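Local coordinates for protein fatty acid synthase 1, isoform A (Drosophila melanogaster, PDB 6FN6) that probably catalyses de novo synthesis of long-chain saturated fatty acids from acetyl-CoA and malonyl-CoA with NADPH, the present piece being its dehydratase, enoylreductase and ketoreductase region, at residues Thr687-Tyr692 / Ala862-Thr868; Tyr696-Val701 / Val850-Val854. One frame throughout, in Å; residues are numbered along the deposited sequence.

Contact 1: residues Thr687-Tyr692 / Ala862-Thr868; sequences TVPCVY and AVVPLPT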
loop_
_atom_site.group_PDB
_atom_site.type_symbol
_atom_site.label_atom_id
_atom_site.label_comp_id
_atom_site.label_asym_id
_atom_site.label_seq_id
_atom_site.Cartn_x
_atom_site.Cartn_y
_atom_site.Cartn_z
ATOM N N THR A 687 5.870 -34.602 7.905
ATOM C CA THR A 687 6.392 -33.251 7.721
ATOM C C THR A 687 6.063 -32.655 6.349
ATOM O O THR A 687 6.208 -31.451 6.145
ATOM C CB THR A 687 7.922 -33.217 7.892
ATOM O OG1 THR A 687 8.539 -33.926 6.812
ATOM C CG2 THR A 687 8.333 -33.856 9.207
ATOM N N VAL A 688 5.616 -33.490 5.418
ATOM C CA VAL A 688 5.537 -33.093 4.011
ATOM C C VAL A 688 4.262 -32.334 3.612
ATOM O O VAL A 688 4.356 -31.271 3.003
ATOM C CB VAL A 688 5.710 -34.338 3.111
ATOM C CG1 VAL A 688 5.454 -34.000 1.646
ATOM C CG2 VAL A 688 7.094 -34.921 3.280
ATOM N N PRO A 689 3.075 -32.878 3.934
ATOM C CA PRO A 689 1.810 -32.379 3.374
ATOM C C PRO A 689 1.640 -30.858 3.326
ATOM O O PRO A 689 1.430 -30.309 2.246
ATOM C CB PRO A 689 0.762 -32.986 4.305
ATOM C CG PRO A 689 1.371 -34.225 4.789
ATOM C CD PRO A 689 2.844 -33.958 4.907
ATOM N N CYS A 690 1.706 -30.191 4.473
ATOM C CA CYS A 690 1.361 -28.776 4.542
ATOM C C CYS A 690 2.401 -27.864 3.906
ATOM O O CYS A 690 2.073 -27.065 3.029
ATOM C CB CYS A 690 1.141 -28.356 5.994
ATOM S SG CYS A 690 -0.468 -28.844 6.632
ATOM N N VAL A 691 3.646 -27.959 4.365
ATOM C CA VAL A 691 4.682 -27.038 3.911
ATOM C C VAL A 691 4.892 -27.152 2.404
ATOM O O VAL A 691 5.140 -26.151 1.738
ATOM C CB VAL A 691 6.014 -27.269 4.663
ATOM C CG1 VAL A 691 5.862 -26.911 6.133
ATOM C CG2 VAL A 691 6.501 -28.707 4.497
ATOM N N TYR A 692 4.776 -28.359 1.862
ATOM C CA TYR A 692 5.017 -28.561 0.438
ATOM C C TYR A 692 3.796 -28.218 -0.403
ATOM O O TYR A 692 3.930 -27.694 -1.508
ATOM C CB TYR A 692 5.459 -29.997 0.164
ATOM C CG TYR A 692 6.937 -30.204 0.389
ATOM C CD1 TYR A 692 7.862 -29.775 -0.551
ATOM C CD2 TYR A 692 7.409 -30.818 1.539
ATOM C CE1 TYR A 692 9.217 -29.952 -0.353
ATOM C CE2 TYR A 692 8.763 -31.002 1.746
ATOM C CZ TYR A 692 9.663 -30.569 0.797
ATOM O OH TYR A 692 11.013 -30.753 0.998
ATOM N N ALA A 862 12.664 -33.536 -5.155
ATOM C CA ALA A 862 12.527 -32.156 -4.709
ATOM C C ALA A 862 11.874 -32.101 -3.331
ATOM O O ALA A 862 12.179 -31.220 -2.525
ATOM C CB ALA A 862 11.716 -31.353 -5.711
ATOM N N VAL A 863 10.968 -33.041 -3.071
ATOM C CA VAL A 863 10.283 -33.111 -1.787
ATOM C C VAL A 863 11.058 -34.013 -0.834
ATOM O O VAL A 863 11.114 -35.228 -1.022
ATOM C CB VAL A 863 8.832 -33.608 -1.959
ATOM C CG1 VAL A 863 8.116 -33.675 -0.615
ATOM C CG2 VAL A 863 8.074 -32.714 -2.927
ATOM N N VAL A 864 11.658 -33.406 0.185
ATOM C CA VAL A 864 12.404 -34.139 1.200
ATOM C C VAL A 864 11.737 -33.938 2.559
ATOM O O VAL A 864 11.306 -32.830 2.880
ATOM C CB VAL A 864 13.880 -33.687 1.234
ATOM C CG1 VAL A 864 14.661 -34.433 2.314
ATOM C CG2 VAL A 864 14.525 -33.897 -0.121
ATOM N N PRO A 865 11.643 -35.007 3.368
ATOM C CA PRO A 865 11.088 -34.775 4.703
ATOM C C PRO A 865 11.993 -33.869 5.531
ATOM O O PRO A 865 13.204 -33.850 5.322
ATOM C CB PRO A 865 11.004 -36.184 5.301
ATOM C CG PRO A 865 12.016 -36.974 4.555
ATOM C CD PRO A 865 12.010 -36.419 3.164
ATOM N N LEU A 866 11.403 -33.127 6.461
ATOM C CA LEU A 866 12.148 -32.168 7.264
ATOM C C LEU A 866 12.721 -32.811 8.518
ATOM O O LEU A 866 12.285 -33.891 8.920
ATOM C CB LEU A 866 11.245 -31.000 7.661
ATOM C CG LEU A 866 10.985 -29.912 6.621
ATOM C CD1 LEU A 866 10.318 -30.471 5.376
ATOM C CD2 LEU A 866 10.125 -28.825 7.239
ATOM N N PRO A 867 13.720 -32.157 9.131
ATOM C CA PRO A 867 14.144 -32.573 10.471
ATOM C C PRO A 867 12.964 -32.541 11.435
ATOM O O PRO A 867 12.042 -31.746 11.240
ATOM C CB PRO A 867 15.201 -31.534 10.850
ATOM C CG PRO A 867 15.711 -31.032 9.560
ATOM C CD PRO A 867 14.545 -31.053 8.618
ATOM N N THR A 868 12.988 -33.398 12.451
ATOM C CA THR A 868 11.867 -33.514 13.374
ATOM C C THR A 868 12.286 -33.332 14.826
ATOM O O THR A 868 13.313 -33.849 15.259
ATOM C CB THR A 868 11.176 -34.882 13.243
ATOM O OG1 THR A 868 12.144 -35.927 13.409
ATOM C CG2 THR A 868 10.509 -35.016 11.882
#

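Contact 2: residues Tyr696-Val701 / Val850-Val854; sequences YYALVV and VVSLV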
loop_
_atom_site.group_PDB
_atom_site.type_symbol
_atom_site.label_atom_id
_atom_site.label_comp_id
_atom_site.label_asym_id
_atom_site.label_seq_id
_atom_site.Cartn_x
_atom_site.Cartn_y
_atom_site.Cartn_z
ATOM N N TYR A 696 4.154 -25.360 -3.262
ATOM C CA TYR A 696 3.773 -25.606 -4.643
ATOM C C TYR A 696 2.616 -24.713 -5.079
ATOM O O TYR A 696 2.578 -24.259 -6.222
ATOM C CB TYR A 696 3.407 -27.077 -4.836
ATOM C CG TYR A 696 4.603 -27.948 -5.142
ATOM C CD1 TYR A 696 5.211 -27.913 -6.391
ATOM C CD2 TYR A 696 5.129 -28.804 -4.182
ATOM C CE1 TYR A 696 6.306 -28.704 -6.677
ATOM C CE2 TYR A 696 6.226 -29.601 -4.460
ATOM C CZ TYR A 696 6.810 -29.545 -5.710
ATOM O OH TYR A 696 7.900 -30.334 -5.993
ATOM N N TYR A 697 1.682 -24.444 -4.174
ATOM C CA TYR A 697 0.551 -23.591 -4.514
ATOM C C TYR A 697 1.009 -22.145 -4.694
ATOM O O TYR A 697 0.390 -21.373 -5.428
ATOM C CB TYR A 697 -0.537 -23.657 -3.441
ATOM C CG TYR A 697 -1.680 -22.709 -3.725
ATOM C CD1 TYR A 697 -2.533 -22.929 -4.798
ATOM C CD2 TYR A 697 -1.888 -21.582 -2.943
ATOM C CE1 TYR A 697 -3.571 -22.064 -5.074
ATOM C CE2 TYR A 697 -2.927 -20.709 -3.214
ATOM C CZ TYR A 697 -3.763 -20.955 -4.283
ATOM O OH TYR A 697 -4.798 -20.095 -4.566
ATOM N N ALA A 698 2.092 -21.785 -4.014
ATOM C CA ALA A 698 2.603 -20.420 -4.047
ATOM C C ALA A 698 3.576 -20.207 -5.206
ATOM O O ALA A 698 3.413 -19.281 -6.001
ATOM C CB ALA A 698 3.279 -20.079 -2.723
ATOM N N LEU A 699 4.586 -21.067 -5.290
ATOM C CA LEU A 699 5.673 -20.883 -6.247
ATOM C C LEU A 699 5.317 -21.331 -7.668
ATOM O O LEU A 699 5.701 -20.678 -8.639
ATOM C CB LEU A 699 6.920 -21.639 -5.780
ATOM C CG LEU A 699 7.467 -21.324 -4.383
ATOM C CD1 LEU A 699 8.829 -21.974 -4.199
ATOM C CD2 LEU A 699 7.545 -19.826 -4.119
ATOM N N VAL A 700 4.581 -22.431 -7.791
ATOM C CA VAL A 700 4.314 -23.013 -9.104
ATOM C C VAL A 700 2.971 -22.554 -9.662
ATOM O O VAL A 700 2.894 -22.096 -10.802
ATOM C CB VAL A 700 4.375 -24.555 -9.041
ATOM C CG1 VAL A 700 3.995 -25.173 -10.379
ATOM C CG2 VAL A 700 5.761 -25.010 -8.631
ATOM N N VAL A 701 1.915 -22.672 -8.867
ATOM C CA VAL A 701 0.580 -22.338 -9.341
ATOM C C VAL A 701 0.431 -20.829 -9.468
ATOM O O VAL A 701 0.257 -20.304 -10.566
ATOM C CB VAL A 701 -0.506 -22.914 -8.412
ATOM C CG1 VAL A 701 -1.899 -22.533 -8.909
ATOM C CG2 VAL A 701 -0.370 -24.422 -8.309
ATOM N N VAL A 850 -2.614 -29.410 -6.740
ATOM C CA VAL A 850 -1.540 -29.176 -5.780
ATOM C C VAL A 850 -0.982 -30.504 -5.279
ATOM O O VAL A 850 0.230 -30.652 -5.122
ATOM C CB VAL A 850 -2.013 -28.297 -4.593
ATOM C CG1 VAL A 850 -2.381 -26.903 -5.072
ATOM C CG2 VAL A 850 -3.189 -28.930 -3.873
ATOM N N VAL A 851 -1.859 -31.471 -5.031
ATOM C CA VAL A 851 -1.420 -32.768 -4.538
ATOM C C VAL A 851 -0.632 -33.477 -5.636
ATOM O O VAL A 851 0.325 -34.198 -5.359
ATOM C CB VAL A 851 -2.610 -33.626 -4.051
ATOM C CG1 VAL A 851 -3.321 -32.936 -2.897
ATOM C CG2 VAL A 851 -3.583 -33.907 -5.184
ATOM N N SER A 852 -1.035 -33.261 -6.885
ATOM C CA SER A 852 -0.304 -33.809 -8.023
ATOM C C SER A 852 1.111 -33.244 -8.041
ATOM O O SER A 852 2.079 -33.975 -8.253
ATOM C CB SER A 852 -1.018 -33.493 -9.339
ATOM O OG SER A 852 -2.352 -33.968 -9.321
ATOM N N LEU A 853 1.223 -31.939 -7.815
ATOM C CA LEU A 853 2.523 -31.279 -7.777
ATOM C C LEU A 853 3.395 -31.887 -6.685
ATOM O O LEU A 853 4.562 -32.206 -6.916
ATOM C CB LEU A 853 2.356 -29.775 -7.542
ATOM C CG LEU A 853 2.403 -28.875 -8.780
ATOM C CD1 LEU A 853 1.443 -29.358 -9.850
ATOM C CD2 LEU A 853 2.101 -27.433 -8.410
ATOM N N VAL A 854 2.823 -32.046 -5.495
ATOM C CA VAL A 854 3.543 -32.647 -4.384
ATOM C C VAL A 854 3.854 -34.098 -4.723
ATOM O O VAL A 854 4.960 -34.576 -4.485
ATOM C CB VAL A 854 2.736 -32.543 -3.070
ATOM C CG1 VAL A 854 3.456 -33.257 -1.927
ATOM C CG2 VAL A 854 2.485 -31.088 -2.712
#

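Contact 1: residues Thr687-Tyr692 / Ala862-Thr868
Thr687 and Tyr692 each bind the backbone of 862-868, at the place where the enoylreductase domain, a medium-chain dehydrogenase/reductase fold, passes between its two subdomains. Helix 689-702 leads the chain toward the Rossmann-type nucleotide-binding part, while 862-868 carries it from helix 844-860 to strand 868-872, which pairs with strand 891-895 in the sheet of the other subdomain.

Two hydrogen bonds cross the contact. Leu866 N donates to Thr687 OG1 over 3.0 Å, nearly straight at 165°. A chi1 of 68° sets that hydroxyl between the backbone N and carbonyl carbon of Thr687, where it also bonds Glu684 O and so has a partner on each chain passage. Tyr692 OH donates to Val864 O over 2.8 Å; the donor lies in the carbonyl plane, on a lone pair, with a C=O...donor angle of 122°.

Apolar contacts fill the space around these bonds. Val863 CG1 sits over the ring of Tyr692, 3.5 Å from its centroid and almost on the ring normal, a CH-pi contact; the same methyl meets Val688 CG1. Tyr692 CE2 is 4.0 Å from Leu866 CD1, a methyl that Val691 CG2 also approaches. Helix 719-731 adds Ala723 and Val727 against Tyr692, so the Rossmann part packs on this aromatic too.

Toward strand 868-872 the two threonines cross at about a right angle. Thr868 OG1 turns to Glu683 OE1, and its methyl, CG2, lies 3.6 Å from Thr687 CG2.

Contact 2: residues Tyr696-Val701 / Val850-Val854
Leu853 crosses the side chain of Tyr696 at a slant, its CB 3.6 Å from Tyr696 CD1. With chi1 at -86°, the tyrosine ring turns one face to helix 850-854: Leu853 O stands 3.7 Å above its plane, displaced toward the rim. On the CD2 side of the ring, Val854 CG2 approaches Tyr696 CD2 to 3.8 Å. Leu853 extends further along helix 696-701, where its CD2 methyl meets Val700 CG1 tip to tip at 3.5 Å and also touches Val701 CG2.

The segment axes cross at 87° and approach to 10.1 Å, a near-perpendicular helix pair in the nucleotide-binding half of the enoylreductase domain. A pi-type turn at 697-701 widens the first helix: Tyr696 O accepts from both Val700 N and Val701 N. With the ring of Tyr696 gone, as in an alanine here, Leu853 and Val854 would probably face a gap and the Leu853 side chain be freer to turn.

Tyr697 swings the other way, CG anti to its backbone N (chi1 176°), and its CD1 meets Val850 CG1 at 4.0 Å. Its hydroxyl bonds Arg702 NH1 of its own chain and Asn828 ND2 of the second subunit.

The two contacts lie 13 Å apart, centre to centre, and share helix 689-702: contact 1 uses its start, contact 2 its later turns. Along the chain the order is 687-692, 696-701, 850-854, 862-868, so contact 2 is enclosed by contact 1. All six strands of the parallel sheet, first 710-713 and last 830-833 in chain order, come between 696-701 and 850-854. Contact 1 therefore joins the chain's passages into and out of the nucleotide-binding subdomain, whereas contact 2 packs that subdomain's bordering helices together. They also touch directly: Val863 CG2 lies 3.9 Å from Tyr696 OH, and Tyr692 O lies 3.9 Å from Val854 CG2, making one continuous packed region.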